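Local coordinates for protein isocitrate dehydrogenase [NAD] subunit 2, mitochondrial (Saccharomyces cerevisiae, PDB 3BLX) that serves as a subunit of the octameric mitochondrial enzyme that oxidatively decarboxylates isocitrate to 2-oxoglutarate with NAD(+) in the citric acid cycle and also binds RNA, at residues T23-E28 / Q75-N80. Sequence-based numbering, arbitrary orientation.
Sequences TVSFIE and QSITKN
Hydroxyl and carboxamide groups carry most of the meeting between 23-28, which begins in the short strand 22-23 and runs into the loop before helix 33-45, and the last turns of helix 71-80. At its middle is the hydroxyl of Ser25. Asn80 ND2 donates to Ser25 OG over 2.9 Å. The bond is bent, 134° at the hydrogen, and OG lies 30° out of the amide plane. From the same side, one helical turn before Asn80, Ser76 OG is hydrogen-bonded to Ser25 OG at 3.0 Å, and either could be the donor. Serine suits this place, being small and able both to give and to accept. Thr23, whose hydroxyl can donate, gives a weak hydrogen bond from OG1 to Asn80 OD1 at 3.4 Å, so asparagine reaches two residues with one flat group. Glu54 OE1 also accepts from Asn80 ND2.

The apolar part is smaller. Ile77 lays CG1 3.5 Å from Ser25 OG, and its extended chain (chi2 177°) brings CD1 within 4.0 Å of Ile27 CD1, the side chains crossing at about a right angle; isoleucine suits both places by ending in a methyl beside the polar cluster.

Backbone bonds between Ser25 and Val82 and between Ile27 and Gly86 place this packing next to strand 82-85 of the dehydrogenase's mixed sheet. The join is chiefly polar though buried, its few bonds consistent with a defined seating of the helix end.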
ATOM      1  N   THR B  23      57.018 -13.955  29.031  1.00 76.83           N
ATOM      2  CA  THR B  23      56.281 -12.814  28.496  1.00 87.57           C
ATOM      3  C   THR B  23      54.815 -13.172  28.218  1.00 90.07           C
ATOM      4  O   THR B  23      54.531 -14.165  27.546  1.00 82.01           O
ATOM      5  CB  THR B  23      56.938 -12.281  27.207  1.00 96.02           C
ATOM      6  OG1 THR B  23      57.541 -13.369  26.490  1.00 88.63           O
ATOM      7  CG2 THR B  23      58.008 -11.261  27.543  1.00 97.32           C
ATOM      8  N   VAL B  24      53.894 -12.360  28.736  1.00 82.47           N
ATOM      9  CA  VAL B  24      52.456 -12.555  28.550  1.00 66.90           C
ATOM     10  C   VAL B  24      51.703 -11.256  28.179  1.00 73.09           C
ATOM     11  O   VAL B  24      51.640 -10.324  28.978  1.00 71.40           O
ATOM     12  CB  VAL B  24      51.827 -13.148  29.825  1.00 71.55           C
ATOM     13  CG1 VAL B  24      50.313 -13.172  29.710  1.00 75.12           C
ATOM     14  CG2 VAL B  24      52.367 -14.539  30.093  1.00 67.19           C
ATOM     15  N   SER B  25      51.125 -11.202  26.978  1.00 71.07           N
ATOM     16  CA  SER B  25      50.364 -10.029  26.544  1.00 62.67           C
ATOM     17  C   SER B  25      49.189  -9.822  27.482  1.00 55.31           C
ATOM     18  O   SER B  25      48.723 -10.767  28.093  1.00 57.55           O
ATOM     19  CB  SER B  25      49.865 -10.214  25.115  1.00 51.73           C
ATOM     20  OG  SER B  25      50.924 -10.422  24.204  1.00 54.00           O
ATOM     21  N   PHE B  26      48.704  -8.596  27.615  1.00 58.73           N
ATOM     22  CA  PHE B  26      47.559  -8.394  28.486  1.00 64.88           C
ATOM     23  C   PHE B  26      46.220  -8.015  27.820  1.00 89.63           C
ATOM     24  O   PHE B  26      45.350  -8.866  27.659  1.00 98.20           O
ATOM     25  CB  PHE B  26      47.881  -7.450  29.625  1.00 69.84           C
ATOM     26  CG  PHE B  26      47.164  -7.798  30.885  1.00 70.67           C
ATOM     27  CD1 PHE B  26      47.797  -8.520  31.872  1.00 67.28           C
ATOM     28  CD2 PHE B  26      45.840  -7.442  31.069  1.00 83.42           C
ATOM     29  CE1 PHE B  26      47.135  -8.862  33.032  1.00 67.58           C
ATOM     30  CE2 PHE B  26      45.166  -7.788  32.226  1.00 68.96           C
ATOM     31  CZ  PHE B  26      45.818  -8.498  33.211  1.00 70.50           C
ATOM     32  N   ILE B  27      46.045  -6.755  27.441  1.00 76.75           N
ATOM     33  CA  ILE B  27      44.738  -6.284  26.983  1.00 77.53           C
ATOM     34  C   ILE B  27      43.856  -6.130  28.193  1.00 61.65           C
ATOM     35  O   ILE B  27      43.056  -6.996  28.490  1.00 55.03           O
ATOM     36  CB  ILE B  27      44.013  -7.255  26.017  1.00 54.09           C
ATOM     37  CG1 ILE B  27      44.952  -7.773  24.934  1.00 54.25           C
ATOM     38  CG2 ILE B  27      42.758  -6.586  25.413  1.00 51.70           C
ATOM     39  CD1 ILE B  27      44.338  -8.817  24.058  1.00 44.78           C
ATOM     40  N   GLU B  28      44.004  -5.019  28.891  1.00 71.75           N
ATOM     41  CA  GLU B  28      43.242  -4.787  30.097  1.00 71.18           C
ATOM     42  C   GLU B  28      41.791  -4.477  29.790  1.00 63.21           C
ATOM     43  O   GLU B  28      40.937  -4.578  30.664  1.00 61.40           O
ATOM     44  CB  GLU B  28      43.879  -3.657  30.911  1.00 84.08           C
ATOM     45  CG  GLU B  28      45.376  -3.859  31.120  1.00 96.78           C
ATOM     46  CD  GLU B  28      45.951  -3.012  32.239  1.00115.34           C
ATOM     47  OE1 GLU B  28      45.215  -2.154  32.783  1.00110.27           O
ATOM     48  OE2 GLU B  28      47.143  -3.210  32.568  1.00106.68           O
ATOM     49  N   GLN B  75      51.604  -8.433  16.658  1.00 83.24           N
ATOM     50  CA  GLN B  75      52.996  -8.852  16.813  1.00 78.18           C
ATOM     51  C   GLN B  75      53.296  -9.281  18.241  1.00 71.85           C
ATOM     52  O   GLN B  75      53.958 -10.293  18.478  1.00 64.53           O
ATOM     53  CB  GLN B  75      53.939  -7.723  16.399  1.00 75.75           C
ATOM     54  CG  GLN B  75      53.735  -7.262  14.971  1.00 91.55           C
ATOM     55  CD  GLN B  75      53.777  -8.414  13.987  1.00106.26           C
ATOM     56  OE1 GLN B  75      54.498  -9.406  14.189  1.00 81.03           O
ATOM     57  NE2 GLN B  75      53.002  -8.293  12.907  1.00 93.90           N
ATOM     58  N   SER B  76      52.800  -8.499  19.190  1.00 59.15           N
ATOM     59  CA  SER B  76      52.973  -8.802  20.599  1.00 66.09           C
ATOM     60  C   SER B  76      52.437 -10.188  20.992  1.00 79.71           C
ATOM     61  O   SER B  76      53.101 -10.946  21.697  1.00 72.94           O
ATOM     62  CB  SER B  76      52.286  -7.726  21.433  1.00 73.26           C
ATOM     63  OG  SER B  76      52.256  -8.098  22.797  1.00 82.31           O
ATOM     64  N   ILE B  77      51.230 -10.509  20.539  1.00 87.12           N
ATOM     65  CA  ILE B  77      50.567 -11.748  20.923  1.00 64.11           C
ATOM     66  C   ILE B  77      51.102 -12.919  20.116  1.00 64.57           C
ATOM     67  O   ILE B  77      51.241 -14.005  20.646  1.00 62.84           O
ATOM     68  CB  ILE B  77      49.041 -11.639  20.757  1.00 65.94           C
ATOM     69  CG1 ILE B  77      48.506 -10.503  21.614  1.00 55.74           C
ATOM     70  CG2 ILE B  77      48.375 -12.905  21.171  1.00 59.39           C
ATOM     71  CD1 ILE B  77      47.050 -10.289  21.459  1.00 55.39           C
ATOM     72  N   THR B  78      51.413 -12.698  18.837  1.00 63.90           N
ATOM     73  CA  THR B  78      51.982 -13.754  17.995  1.00 64.51           C
ATOM     74  C   THR B  78      53.321 -14.215  18.564  1.00 80.06           C
ATOM     75  O   THR B  78      53.711 -15.383  18.438  1.00 67.74           O
ATOM     76  CB  THR B  78      52.212 -13.283  16.545  1.00 69.07           C
ATOM     77  OG1 THR B  78      50.974 -12.848  15.971  1.00 68.49           O
ATOM     78  CG2 THR B  78      52.800 -14.413  15.699  1.00 61.13           C
ATOM     79  N   LYS B  79      54.019 -13.278  19.190  1.00 83.64           N
ATOM     80  CA  LYS B  79      55.331 -13.547  19.751  1.00 78.47           C
ATOM     81  C   LYS B  79      55.235 -14.243  21.100  1.00 79.10           C
ATOM     82  O   LYS B  79      55.958 -15.199  21.351  1.00 67.08           O
ATOM     83  CB  LYS B  79      56.116 -12.249  19.915  1.00 90.47           C
ATOM     84  CG  LYS B  79      57.470 -12.426  20.613  1.00 93.00           C
ATOM     85  CD  LYS B  79      57.822 -11.208  21.476  1.00 88.34           C
ATOM     86  CE  LYS B  79      57.570  -9.893  20.731  1.00101.13           C
ATOM     87  NZ  LYS B  79      57.461  -8.732  21.668  1.00 99.97           N
ATOM     88  N   ASN B  80      54.356 -13.750  21.968  1.00 77.08           N
ATOM     89  CA  ASN B  80      54.232 -14.284  23.324  1.00 74.19           C
ATOM     90  C   ASN B  80      53.487 -15.616  23.392  1.00 76.71           C
ATOM     91  O   ASN B  80      53.716 -16.415  24.306  1.00 68.32           O
ATOM     92  CB  ASN B  80      53.543 -13.272  24.230  1.00 75.25           C
ATOM     93  CG  ASN B  80      54.341 -12.006  24.388  1.00 87.79           C
ATOM     94  OD1 ASN B  80      55.530 -11.965  24.076  1.00 94.70           O
ATOM     95  ND2 ASN B  80      53.692 -10.959  24.872  1.00 88.45           N
TER